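Local coordinates for RagB/SusD domain protein (Flavobacterium johnsoniae, PDB 5J5U), which binds chitin and, as a SusD-like protein of a chitin utilization locus, probably captures chitin chains at the outer membrane of the bacterium, at residues L20-L25 / V168-F173; V109-Q113 / M188-L192; H256-S262 / V302-R308; Q341-A345 / F360-V365. All blocks are in the same frame, centred on the assembly; numbering follows the deposited sequence.

Overall arrangement
Interactions 1, 2 and 4 form one connected helical body; interaction 3 stands apart. Interaction 1 sets helix 16-29 against the loop that leads into helix 178-195; interaction 2 joins helices 98-119 and 178-195, and the two touch where T23 CG2 lies 3.9 Å from V111 CG2. Their segments alternate along the chain, interleaving over residues 20-192 and holding that part together. Interaction 4, the antiparallel pair 337-349 and 357-371, abuts interaction 2, with L190 CD2 3.6 Å from L344 CG. Interaction 3 comes between interactions 2 and 4 along the chain but lies about 30 Å, centre to centre, from interaction 2, in the loop-rich part of this SusD-like, TPR-related fold.

Interaction 1. Residues L20-L25 / V168-F173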
# COMPACT_ATOMS: atom_id res chain seq x y z
N LEU A 20 8.61 19.32 6.14
CA LEU A 20 7.53 18.38 6.37
C LEU A 20 6.63 18.35 5.15
O LEU A 20 6.31 17.28 4.65
CB LEU A 20 6.72 18.74 7.63
CG LEU A 20 5.49 17.85 7.92
CD1 LEU A 20 5.85 16.40 7.90
CD2 LEU A 20 4.82 18.20 9.25
N THR A 21 6.24 19.54 4.66
CA THR A 21 5.36 19.69 3.49
C THR A 21 5.97 19.02 2.24
O THR A 21 5.27 18.34 1.48
CB THR A 21 5.07 21.21 3.19
OG1 THR A 21 4.26 21.78 4.24
CG2 THR A 21 4.34 21.41 1.85
N PHE A 22 7.27 19.23 2.06
CA PHE A 22 7.98 18.61 0.94
C PHE A 22 7.93 17.07 1.04
O PHE A 22 7.56 16.40 0.08
CB PHE A 22 9.42 19.10 0.92
CG PHE A 22 10.24 18.53 -0.18
CD1 PHE A 22 10.24 19.11 -1.44
CD2 PHE A 22 11.04 17.42 0.04
CE1 PHE A 22 11.01 18.59 -2.46
CE2 PHE A 22 11.81 16.90 -0.97
CZ PHE A 22 11.80 17.48 -2.22
N THR A 23 8.26 16.52 2.21
CA THR A 23 8.22 15.09 2.39
C THR A 23 6.84 14.49 2.14
O THR A 23 6.69 13.47 1.44
CB THR A 23 8.67 14.70 3.79
OG1 THR A 23 10.07 15.00 3.92
CG2 THR A 23 8.47 13.20 4.02
N GLN A 24 5.84 15.12 2.74
CA GLN A 24 4.47 14.69 2.56
C GLN A 24 4.10 14.70 1.08
O GLN A 24 3.49 13.75 0.58
CB GLN A 24 3.52 15.55 3.38
CG GLN A 24 3.62 15.27 4.87
CD GLN A 24 2.58 16.02 5.67
OE1 GLN A 24 1.91 16.91 5.14
NE2 GLN A 24 2.45 15.68 6.95
N LEU A 25 4.51 15.74 0.36
CA LEU A 25 4.22 15.80 -1.06
C LEU A 25 5.02 14.73 -1.87
O LEU A 25 4.52 14.18 -2.84
CB LEU A 25 4.49 17.22 -1.59
CG LEU A 25 3.33 18.22 -1.34
CD1 LEU A 25 3.72 19.69 -1.60
CD2 LEU A 25 2.08 17.84 -2.14
N VAL A 168 2.10 22.34 15.16
CA VAL A 168 2.59 21.62 13.98
C VAL A 168 2.27 22.35 12.67
O VAL A 168 1.12 22.51 12.30
CB VAL A 168 2.03 20.20 13.91
CG1 VAL A 168 2.59 19.49 12.71
CG2 VAL A 168 2.35 19.44 15.20
N LYS A 169 3.31 22.78 11.98
CA LYS A 169 3.17 23.62 10.79
C LYS A 169 3.64 22.88 9.54
O LYS A 169 4.66 22.21 9.57
CB LYS A 169 3.98 24.91 10.96
CG LYS A 169 3.43 25.86 12.05
CD LYS A 169 2.07 26.42 11.67
CE LYS A 169 1.54 27.38 12.73
NZ LYS A 169 0.31 28.12 12.30
N GLY A 170 2.89 22.98 8.44
CA GLY A 170 3.31 22.38 7.18
C GLY A 170 2.70 21.01 6.93
O GLY A 170 3.06 20.30 5.98
N ASP A 171 1.77 20.65 7.79
CA ASP A 171 1.11 19.37 7.74
C ASP A 171 -0.11 19.41 6.81
O ASP A 171 -1.12 20.04 7.11
CB ASP A 171 0.70 18.95 9.15
CG ASP A 171 -0.16 17.73 9.17
OD1 ASP A 171 0.02 16.86 8.28
OD2 ASP A 171 -1.00 17.62 10.09
N LEU A 172 0.02 18.75 5.66
CA LEU A 172 -1.06 18.69 4.67
C LEU A 172 -2.05 17.54 4.94
O LEU A 172 -3.17 17.55 4.46
CB LEU A 172 -0.49 18.56 3.26
CG LEU A 172 0.35 19.76 2.83
CD1 LEU A 172 1.01 19.49 1.48
CD2 LEU A 172 -0.46 21.03 2.80
N PHE A 173 -1.61 16.56 5.71
CA PHE A 173 -2.44 15.41 6.03
C PHE A 173 -3.58 15.84 6.93
O PHE A 173 -4.73 15.44 6.75
CB PHE A 173 -1.64 14.31 6.75
CG PHE A 173 -0.63 13.59 5.90
CD1 PHE A 173 -0.69 13.63 4.51
CD2 PHE A 173 0.39 12.86 6.51
CE1 PHE A 173 0.26 12.97 3.74
CE2 PHE A 173 1.34 12.19 5.75
CZ PHE A 173 1.28 12.24 4.36
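Three hydrogen bonds tie the helical segment 20-25 to the irregular segment 168-173. T21 OG1 donates to G170 O at 2.6 Å, close to the point where the backbones come nearest, with the CA atoms of T21 and G170 5.0 Å apart. Q24 works with both ends of its carboxamide: its OE1 accepts from L172 N at 2.7 Å, and its NE2 donates to D171 OD1 at 3.0 Å. The N-H...O angles, 156° and 162°, support both assignments. The other carboxylate oxygen, D171 OD2, is held by G176 N and W181 NE1, so the aspartate links the loop to helix 178-195 as well.

The backbone of G170, with phi/psi of 96°/8°, suits a residue without a CB; an ideal CB would also stand only 3.0 Å from T21 OG1. In the fold, this docks the loop between helices 143-160 and 178-195 onto the N-terminal helix 16-29, near M107 of helix 98-119 and M226 of strand 224-226.

Apolar and aromatic contacts accompany the polar ones. L20 CD2 meets V168 CG1 at 4.3 Å, and L25 CG meets L172 CD1 at 3.9 Å. Q24 CG lies over the face of the F173 ring, 4.1 Å from its centroid and 19° off the normal, a CH-pi contact. The same ring meets H334.

Interaction 2. Residues V109-Q113 / M188-L192; sequences VMVAQ and MRLRL
At the apolar centre, the methyl M188 CE reaches M110 CG at 3.8 Å and V109 CG1 at 4.4 Å. M188 adopts m for all three chi angles (-80°, -62°, -67°), which folds its thioether toward the partner helix. One turn on, L192, in the m,t rotamer, places CD1 3.9 Å from V109 CG1 (V109 chi1 t) and CD2 3.6 Å from Q113 CG. Both segments are regular alpha helix, with Q113 N bonded to V109 O at 2.8 Å and L192 N to M188 O at 2.9 Å. Their axes approach to 11.9 Å and run nearly parallel, crossing at +26°; the register pairs M110 with M188 (CA-CA 7.8 Å) and Q113 with L192 (8.4 Å). So wide a spacing is bridged by side chains alone. At the polar edge, Q113 (chi1 171°, chi2 -105°) presents OE1 to R191 NH1 at 3.1 Å, a hydrogen bond near the guanidinium plane, and to M188 CE at 3.3 Å. R191 NE also forms a salt bridge with E339, and Q113 NE2 binds E417. Helix 143-160 packs on both, F150 on V109 and Y147, F151 and L154 on L192, consistent with the TPR-type helical bundle of SusD-like proteins.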
# COMPACT_ATOMS: atom_id res chain seq x y z
N VAL A 109 8.72 6.81 9.96
CA VAL A 109 8.36 5.40 9.90
C VAL A 109 7.64 5.14 8.57
O VAL A 109 7.98 4.21 7.85
CB VAL A 109 7.52 4.96 11.12
CG1 VAL A 109 7.05 3.52 10.97
CG2 VAL A 109 8.32 5.13 12.42
N MET A 110 6.68 5.99 8.23
CA MET A 110 5.92 5.82 7.00
C MET A 110 6.82 5.84 5.77
O MET A 110 6.68 5.01 4.87
CB MET A 110 4.85 6.91 6.89
CG MET A 110 3.74 6.77 7.93
SD MET A 110 2.58 8.17 7.91
CE MET A 110 1.60 7.77 6.47
N VAL A 111 7.76 6.78 5.74
CA VAL A 111 8.75 6.83 4.68
C VAL A 111 9.53 5.50 4.60
O VAL A 111 9.63 4.91 3.52
CB VAL A 111 9.76 8.03 4.87
CG1 VAL A 111 10.99 7.90 3.96
CG2 VAL A 111 9.08 9.41 4.72
N ALA A 112 10.03 4.99 5.72
CA ALA A 112 11.01 3.88 5.69
C ALA A 112 10.35 2.50 5.58
O ALA A 112 10.93 1.55 5.04
CB ALA A 112 11.90 3.93 6.92
N GLN A 113 9.14 2.40 6.12
CA GLN A 113 8.36 1.17 6.11
C GLN A 113 8.16 0.60 4.70
O GLN A 113 8.30 -0.61 4.48
CB GLN A 113 7.01 1.40 6.80
CG GLN A 113 6.04 0.26 6.67
CD GLN A 113 4.92 0.56 5.67
OE1 GLN A 113 4.18 1.54 5.82
NE2 GLN A 113 4.80 -0.30 4.63
N MET A 188 -0.62 2.84 12.11
CA MET A 188 0.66 2.37 11.56
C MET A 188 1.24 1.26 12.42
O MET A 188 1.73 0.24 11.91
CB MET A 188 1.66 3.53 11.42
CG MET A 188 1.43 4.41 10.18
SD MET A 188 1.61 3.45 8.65
CE MET A 188 3.37 3.06 8.68
N ARG A 189 1.19 1.45 13.74
CA ARG A 189 1.71 0.46 14.69
C ARG A 189 1.02 -0.88 14.50
O ARG A 189 1.68 -1.93 14.47
CB ARG A 189 1.53 0.94 16.12
CG ARG A 189 2.02 -0.03 17.18
CD ARG A 189 2.19 0.73 18.48
NE ARG A 189 2.74 -0.08 19.56
CZ ARG A 189 3.04 0.42 20.75
NH1 ARG A 189 2.85 1.71 21.00
NH2 ARG A 189 3.55 -0.37 21.69
N LEU A 190 -0.30 -0.85 14.34
CA LEU A 190 -1.07 -2.07 14.09
C LEU A 190 -0.74 -2.74 12.73
O LEU A 190 -0.74 -3.97 12.60
CB LEU A 190 -2.57 -1.75 14.16
CG LEU A 190 -3.57 -2.88 13.95
CD1 LEU A 190 -3.42 -3.95 15.01
CD2 LEU A 190 -4.99 -2.32 13.94
N ARG A 191 -0.52 -1.92 11.71
CA ARG A 191 -0.13 -2.41 10.40
C ARG A 191 1.20 -3.18 10.50
O ARG A 191 1.37 -4.28 9.97
CB ARG A 191 -0.03 -1.25 9.40
CG ARG A 191 0.62 -1.62 8.08
CD ARG A 191 1.00 -0.40 7.25
NE ARG A 191 -0.15 0.16 6.56
CZ ARG A 191 -0.07 1.12 5.65
NH1 ARG A 191 1.13 1.61 5.34
NH2 ARG A 191 -1.17 1.56 5.06
N LEU A 192 2.15 -2.58 11.21
CA LEU A 192 3.46 -3.22 11.41
C LEU A 192 3.30 -4.48 12.29
O LEU A 192 3.95 -5.50 12.05
CB LEU A 192 4.44 -2.21 12.02
CG LEU A 192 4.66 -1.02 11.08
CD1 LEU A 192 5.30 0.15 11.77
CD2 LEU A 192 5.48 -1.40 9.87

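Interaction 3. Residues H256-S262 / V302-R308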
# COMPACT_ATOMS: atom_id res chain seq x y z
N HIS A 256 -3.82 5.79 -20.50
CA HIS A 256 -5.12 5.29 -20.04
C HIS A 256 -5.33 3.88 -20.57
O HIS A 256 -6.45 3.49 -20.89
CB HIS A 256 -6.25 6.23 -20.47
CG HIS A 256 -6.11 7.61 -19.91
ND1 HIS A 256 -6.49 7.94 -18.63
CD2 HIS A 256 -5.57 8.73 -20.45
CE1 HIS A 256 -6.22 9.21 -18.40
NE2 HIS A 256 -5.66 9.72 -19.49
N GLY A 257 -4.24 3.12 -20.65
CA GLY A 257 -4.29 1.75 -21.12
C GLY A 257 -4.41 0.74 -20.00
O GLY A 257 -4.45 -0.47 -20.26
N ASP A 258 -4.48 1.20 -18.76
CA ASP A 258 -4.59 0.27 -17.64
C ASP A 258 -6.05 -0.07 -17.36
O ASP A 258 -6.91 0.80 -17.40
CB ASP A 258 -3.95 0.83 -16.37
CG ASP A 258 -2.44 0.97 -16.47
OD1 ASP A 258 -1.73 -0.07 -16.58
OD2 ASP A 258 -1.95 2.13 -16.43
N HIS A 259 -6.31 -1.36 -17.09
CA HIS A 259 -7.61 -1.85 -16.63
C HIS A 259 -7.44 -2.56 -15.31
O HIS A 259 -6.32 -2.94 -14.96
CB HIS A 259 -8.24 -2.84 -17.62
CG HIS A 259 -8.33 -2.35 -19.03
ND1 HIS A 259 -9.53 -2.10 -19.66
CD2 HIS A 259 -7.36 -2.08 -19.94
CE1 HIS A 259 -9.31 -1.71 -20.90
NE2 HIS A 259 -8.00 -1.68 -21.09
N PHE A 260 -8.53 -2.77 -14.60
CA PHE A 260 -8.50 -3.64 -13.43
C PHE A 260 -8.38 -5.08 -13.88
O PHE A 260 -8.77 -5.44 -15.00
CB PHE A 260 -9.75 -3.44 -12.54
CG PHE A 260 -9.85 -2.05 -11.97
CD1 PHE A 260 -8.79 -1.49 -11.28
CD2 PHE A 260 -11.01 -1.29 -12.12
CE1 PHE A 260 -8.86 -0.22 -10.75
CE2 PHE A 260 -11.09 -0.01 -11.58
CZ PHE A 260 -10.01 0.52 -10.89
N SER A 261 -7.78 -5.92 -13.05
CA SER A 261 -7.59 -7.30 -13.46
C SER A 261 -8.90 -8.10 -13.42
O SER A 261 -9.82 -7.73 -12.70
CB SER A 261 -6.54 -7.97 -12.58
OG SER A 261 -7.07 -8.27 -11.31
N SER A 262 -8.97 -9.18 -14.19
CA SER A 262 -10.15 -10.05 -14.15
C SER A 262 -10.39 -10.59 -12.73
O SER A 262 -11.52 -10.80 -12.32
CB SER A 262 -10.00 -11.20 -15.15
OG SER A 262 -8.83 -11.98 -14.89
N VAL A 302 -9.33 -7.39 -17.29
CA VAL A 302 -8.37 -7.96 -18.22
C VAL A 302 -7.58 -9.03 -17.47
O VAL A 302 -7.05 -8.77 -16.39
CB VAL A 302 -7.39 -6.89 -18.80
CG1 VAL A 302 -6.32 -7.57 -19.68
CG2 VAL A 302 -8.14 -5.82 -19.60
N ARG A 303 -7.50 -10.22 -18.05
CA ARG A 303 -6.73 -11.31 -17.46
C ARG A 303 -5.25 -10.93 -17.29
O ARG A 303 -4.62 -10.42 -18.22
CB ARG A 303 -6.85 -12.57 -18.34
CG ARG A 303 -6.07 -13.80 -17.85
CD ARG A 303 -6.92 -14.69 -16.95
NE ARG A 303 -6.17 -15.83 -16.42
CZ ARG A 303 -6.74 -16.92 -15.88
NH1 ARG A 303 -8.07 -17.04 -15.81
NH2 ARG A 303 -5.96 -17.90 -15.43
N PRO A 304 -4.70 -11.19 -16.09
CA PRO A 304 -3.27 -10.96 -15.85
C PRO A 304 -2.41 -11.70 -16.87
O PRO A 304 -2.68 -12.85 -17.21
CB PRO A 304 -3.05 -11.52 -14.44
CG PRO A 304 -4.42 -11.43 -13.78
CD PRO A 304 -5.40 -11.71 -14.90
N GLY A 305 -1.40 -11.02 -17.41
CA GLY A 305 -0.54 -11.60 -18.42
C GLY A 305 -1.03 -11.29 -19.82
O GLY A 305 -0.36 -11.60 -20.80
N VAL A 306 -2.18 -10.63 -19.92
CA VAL A 306 -2.78 -10.35 -21.21
C VAL A 306 -2.85 -8.85 -21.45
O VAL A 306 -3.33 -8.12 -20.60
CB VAL A 306 -4.21 -10.98 -21.31
CG1 VAL A 306 -4.92 -10.56 -22.61
CG2 VAL A 306 -4.14 -12.50 -21.20
N PHE A 307 -2.32 -8.40 -22.58
CA PHE A 307 -2.40 -6.99 -22.97
C PHE A 307 -3.85 -6.62 -23.38
O PHE A 307 -4.61 -7.51 -23.76
CB PHE A 307 -1.44 -6.70 -24.13
CG PHE A 307 0.03 -6.87 -23.79
CD1 PHE A 307 0.67 -5.99 -22.92
CD2 PHE A 307 0.78 -7.89 -24.39
CE1 PHE A 307 2.02 -6.13 -22.63
CE2 PHE A 307 2.14 -8.03 -24.11
CZ PHE A 307 2.75 -7.15 -23.23
N ARG A 308 -4.21 -5.34 -23.29
CA ARG A 308 -5.58 -4.91 -23.62
C ARG A 308 -5.94 -5.13 -25.10
O ARG A 308 -7.09 -5.41 -25.42
CB ARG A 308 -5.80 -3.42 -23.25
CG ARG A 308 -5.00 -2.41 -24.08
CD ARG A 308 -4.92 -1.01 -23.42
NE ARG A 308 -6.23 -0.42 -23.13
CZ ARG A 308 -6.92 0.35 -23.97
NH1 ARG A 308 -6.41 0.66 -25.15
NH2 ARG A 308 -8.11 0.83 -23.62
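H259 is the pivot of this contact. With chi1 at -52° (m) and chi2 at -114°, its ring receives V302 CG2 over one face, 3.9 Å from the centroid and 27° off the normal, a CH-pi contact. At the ring edge, H259 NE2 accepts a hydrogen bond from R308 NE at 3.0 Å, while ND1 is taken by S319 O. R308 chi1 p (68°) and chi2 t (-163°) bring its CD to 3.2 Å from G257 O, and chi3 m (-57°) turns NE onto H259 NE2. V302, with chi1 t, also anchors the backbones: V302 N donates to F260 O at 3.1 Å and S262 N to V302 O at 2.9 Å, a single bridge between S261 and V302. S262 (p) sets OG 3.4 Å from P304 CD; the type II turn R303 to V306 brings R308 back to H259. Because NE2 of H259 accepts and R308 NE donates, the imidazole is most simply read as neutral, with its proton on ND1 facing S319 O.

Interaction 4. Residues Q341-A345 / F360-V365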
# COMPACT_ATOMS: atom_id res chain seq x y z
N GLN A 341 -9.67 -1.46 10.71
CA GLN A 341 -10.74 -2.35 11.15
C GLN A 341 -10.53 -3.77 10.63
O GLN A 341 -10.84 -4.74 11.32
CB GLN A 341 -12.11 -1.82 10.70
CG GLN A 341 -12.50 -0.49 11.33
CD GLN A 341 -12.29 -0.50 12.83
OE1 GLN A 341 -13.08 -1.07 13.57
NE2 GLN A 341 -11.21 0.12 13.30
N LEU A 342 -10.00 -3.90 9.42
CA LEU A 342 -9.77 -5.24 8.86
C LEU A 342 -8.59 -5.94 9.57
O LEU A 342 -8.62 -7.14 9.86
CB LEU A 342 -9.53 -5.14 7.35
CG LEU A 342 -10.78 -4.81 6.51
CD1 LEU A 342 -10.44 -4.60 5.03
CD2 LEU A 342 -11.82 -5.89 6.64
N LEU A 343 -7.57 -5.17 9.93
CA LEU A 343 -6.45 -5.68 10.72
C LEU A 343 -6.94 -6.10 12.10
O LEU A 343 -6.57 -7.16 12.59
CB LEU A 343 -5.34 -4.63 10.84
CG LEU A 343 -4.61 -4.26 9.55
CD1 LEU A 343 -3.72 -3.05 9.76
CD2 LEU A 343 -3.82 -5.46 9.02
N LEU A 344 -7.79 -5.28 12.72
CA LEU A 344 -8.36 -5.66 14.01
C LEU A 344 -9.23 -6.92 13.89
O LEU A 344 -9.26 -7.74 14.81
CB LEU A 344 -9.17 -4.51 14.61
CG LEU A 344 -8.21 -3.44 15.18
CD1 LEU A 344 -8.94 -2.21 15.71
CD2 LEU A 344 -7.25 -4.04 16.22
N ALA A 345 -9.91 -7.12 12.75
CA ALA A 345 -10.62 -8.38 12.51
C ALA A 345 -9.65 -9.55 12.58
O ALA A 345 -9.92 -10.55 13.27
CB ALA A 345 -11.35 -8.36 11.16
N PHE A 360 -15.71 -6.21 13.55
CA PHE A 360 -14.57 -5.49 12.99
C PHE A 360 -14.54 -5.61 11.46
O PHE A 360 -14.35 -4.63 10.75
CB PHE A 360 -13.26 -6.04 13.56
CG PHE A 360 -12.90 -5.50 14.92
CD1 PHE A 360 -12.89 -4.14 15.17
CD2 PHE A 360 -12.52 -6.37 15.95
CE1 PHE A 360 -12.53 -3.64 16.41
CE2 PHE A 360 -12.16 -5.89 17.19
CZ PHE A 360 -12.17 -4.52 17.42
N TYR A 361 -14.76 -6.82 10.97
CA TYR A 361 -14.79 -7.10 9.55
C TYR A 361 -15.86 -6.27 8.84
O TYR A 361 -15.59 -5.63 7.81
CB TYR A 361 -15.04 -8.59 9.33
CG TYR A 361 -15.09 -9.03 7.89
CD1 TYR A 361 -13.93 -9.16 7.14
CD2 TYR A 361 -16.30 -9.36 7.28
CE1 TYR A 361 -13.97 -9.59 5.83
CE2 TYR A 361 -16.36 -9.78 5.98
CZ TYR A 361 -15.20 -9.89 5.25
OH TYR A 361 -15.27 -10.32 3.94
N LYS A 362 -17.07 -6.28 9.40
CA LYS A 362 -18.19 -5.56 8.81
C LYS A 362 -17.88 -4.08 8.74
O LYS A 362 -18.08 -3.44 7.69
CB LYS A 362 -19.46 -5.78 9.63
CG LYS A 362 -20.04 -7.19 9.51
CD LYS A 362 -21.17 -7.42 10.51
CE LYS A 362 -21.85 -8.75 10.25
NZ LYS A 362 -23.06 -8.88 11.11
N LYS A 363 -17.35 -3.54 9.83
CA LYS A 363 -17.01 -2.12 9.88
C LYS A 363 -15.92 -1.79 8.85
O LYS A 363 -15.95 -0.73 8.22
CB LYS A 363 -16.54 -1.73 11.29
CG LYS A 363 -17.63 -1.75 12.36
CD LYS A 363 -17.06 -1.55 13.76
CE LYS A 363 -18.10 -1.89 14.84
NZ LYS A 363 -17.57 -1.78 16.23
N GLY A 364 -15.00 -2.73 8.66
CA GLY A 364 -13.95 -2.57 7.66
C GLY A 364 -14.48 -2.50 6.24
O GLY A 364 -14.11 -1.62 5.47
N VAL A 365 -15.35 -3.45 5.88
CA VAL A 365 -15.91 -3.48 4.53
C VAL A 365 -16.73 -2.22 4.23
O VAL A 365 -16.62 -1.63 3.14
CB VAL A 365 -16.79 -4.72 4.30
CG1 VAL A 365 -17.40 -4.65 2.92
CG2 VAL A 365 -15.97 -5.99 4.46
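Close approach here depends on a hollow at G364. The axes of the two helical segments come within 7.5 Å at 158°, antiparallel, and the CA atoms of Q341 and G364 lie 4.7 Å apart. Q341 CB sits 3.6 Å from G364 CA and L342 CG 4.0 Å from it; a CB on G364 would fall 2.7 Å from L342 CD2, a clash. At the other end small A345 lets the 360-361 backbone come close, the CA atoms of A345 and F360 being 4.9 Å apart, and A345 CB 3.8 Å from F360 CB and 3.7 Å from Y361 N. The F360 ring fills the surface beside L344, whose CB stands 3.7 Å from the centroid, 9° off the normal, while Q341 OE1 touches the ring edge at CD1, 3.5 Å. L342 CD2 reaches Y361 CD1 at 3.9 Å. Around this hairpin of helices 337-349 and 357-371, L342 and Y361 face helix 399-410, V365 meets helix 382-391, and L343 and L344 pack on helix 178-195.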